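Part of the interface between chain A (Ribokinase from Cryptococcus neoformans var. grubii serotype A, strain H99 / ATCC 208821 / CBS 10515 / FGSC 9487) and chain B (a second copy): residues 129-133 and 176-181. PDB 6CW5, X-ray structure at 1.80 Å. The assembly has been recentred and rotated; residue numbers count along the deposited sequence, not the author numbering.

Chain A 129-133: PTPTT
Chain B (176-181) LTPAQL

An extended, irregular segment of chain A, Pro A129 to Thr A133, lies against the start of a helix in chain B. Its phi/psi values run from -70/164 at Pro A129, which follows a cis peptide bond, through -69/120, -86/165 and -60/132 to -118/118 at Thr A133. This extended course places the carbonyls of Thr A130 and Pro A131 within reach of a side-chain donor. In chain B, Leu B176 (-74/159) and Thr B177 (-68/158) are extended; from Pro B178 to Leu B181 phi stays near -60° and psi near -40°. Thr A132 CA lies 6.3 Å from Gln B180 CA, and Thr A130 CA 8.4 Å from Leu B176 CA, so the two stretches run in broadly the same direction.

Thr B177, chi1 p (73°), occupies the N-cap, where its short side chain can reach the backbone amide three residues ahead: Gln B180 N donates to Thr B177 OG1 at 3.2 Å. In return, Thr B177 N donates to Gln B180 OE1 at 3.0 Å. Leu B181 N to Thr B177 O, 2.9 Å, closes the first helical turn. Pro B178 suits this turn, where lacking an amide hydrogen costs no helical bond.

The amide of Gln B180 (chi1 m, chi2 t, chi3 -10°) thus has its oxygen engaged within chain B and its nitrogen free to cross the interface. NE2 donates to Thr A130 O at 3.0 Å with a nearly straight 161° angle; its bond to Pro A131 O, also 3.0 Å, is weak, bent to 120°.

Thr A132 OG1 lies 2.7 Å from Thr B177 OG1, a hydrogen bond in which either may donate. Thr A132 adopts chi1 m (-56°), and its methyl makes the apolar contact, CG2 to Ala B179 CB at 3.7 Å. Threonine therefore serves both chemistries, while alanine offers a compact methyl directed toward chain A.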

# COMPACT_ATOMS: atom_id res chain seq x y z
N PRO A 129 3.00 5.10 12.69
CA PRO A 129 3.25 3.82 12.01
C PRO A 129 1.99 3.31 11.39
O PRO A 129 0.92 3.82 11.69
CB PRO A 129 3.68 2.90 13.15
CG PRO A 129 2.90 3.41 14.28
CD PRO A 129 2.93 4.92 14.14
N THR A 130 2.12 2.34 10.48
CA THR A 130 0.95 1.78 9.85
C THR A 130 0.18 0.99 10.90
O THR A 130 0.74 0.06 11.49
CB THR A 130 1.34 0.87 8.70
OG1 THR A 130 2.09 1.62 7.75
CG2 THR A 130 0.07 0.32 8.02
N PRO A 131 -1.06 1.32 11.19
CA PRO A 131 -1.77 0.62 12.26
C PRO A 131 -2.43 -0.65 11.74
O PRO A 131 -2.55 -0.88 10.54
CB PRO A 131 -2.82 1.64 12.71
CG PRO A 131 -3.16 2.38 11.44
CD PRO A 131 -1.87 2.41 10.60
N THR A 132 -2.81 -1.49 12.71
CA THR A 132 -3.71 -2.60 12.40
C THR A 132 -5.00 -2.03 11.85
O THR A 132 -5.60 -1.14 12.47
CB THR A 132 -4.01 -3.41 13.66
OG1 THR A 132 -2.81 -3.88 14.27
CG2 THR A 132 -4.96 -4.60 13.37
N THR A 133 -5.46 -2.57 10.74
CA THR A 133 -6.83 -2.34 10.29
C THR A 133 -7.56 -3.68 10.26
O THR A 133 -7.11 -4.63 9.61
CB THR A 133 -6.87 -1.63 8.93
OG1 THR A 133 -6.19 -0.36 9.03
CG2 THR A 133 -8.32 -1.39 8.49
N LEU B 176 6.15 -5.17 13.27
CA LEU B 176 4.75 -5.10 12.85
C LEU B 176 3.86 -5.44 14.04
O LEU B 176 4.30 -6.08 15.00
CB LEU B 176 4.49 -6.09 11.69
CG LEU B 176 5.06 -5.67 10.31
CD1 LEU B 176 6.59 -5.69 10.31
CD2 LEU B 176 4.55 -6.64 9.22
N THR B 177 2.58 -5.02 13.98
CA THR B 177 1.64 -5.42 15.02
C THR B 177 1.38 -6.92 14.92
O THR B 177 1.58 -7.52 13.86
CB THR B 177 0.32 -4.65 14.92
OG1 THR B 177 -0.45 -5.13 13.80
CG2 THR B 177 0.55 -3.16 14.74
N PRO B 178 0.93 -7.55 16.00
CA PRO B 178 0.70 -9.01 15.92
C PRO B 178 -0.30 -9.36 14.84
O PRO B 178 -0.10 -10.34 14.10
CB PRO B 178 0.22 -9.36 17.34
CG PRO B 178 0.97 -8.36 18.21
CD PRO B 178 0.94 -7.07 17.39
N ALA B 179 -1.36 -8.57 14.68
CA ALA B 179 -2.32 -8.90 13.62
C ALA B 179 -1.68 -8.76 12.24
O ALA B 179 -1.91 -9.59 11.34
CB ALA B 179 -3.55 -7.99 13.75
N GLN B 180 -0.86 -7.74 12.04
CA GLN B 180 -0.17 -7.61 10.76
C GLN B 180 0.74 -8.80 10.50
O GLN B 180 0.81 -9.29 9.37
CB GLN B 180 0.65 -6.32 10.75
CG GLN B 180 -0.23 -5.08 10.64
CD GLN B 180 0.53 -3.80 10.91
OE1 GLN B 180 1.69 -3.82 11.38
NE2 GLN B 180 -0.11 -2.68 10.61
N LEU B 181 1.46 -9.27 11.52
CA LEU B 181 2.30 -10.46 11.33
C LEU B 181 1.46 -11.66 10.95
O LEU B 181 1.81 -12.42 10.03
CB LEU B 181 3.10 -10.75 12.62
CG LEU B 181 4.12 -9.66 12.99
CD1 LEU B 181 4.60 -9.95 14.43
CD2 LEU B 181 5.29 -9.70 12.00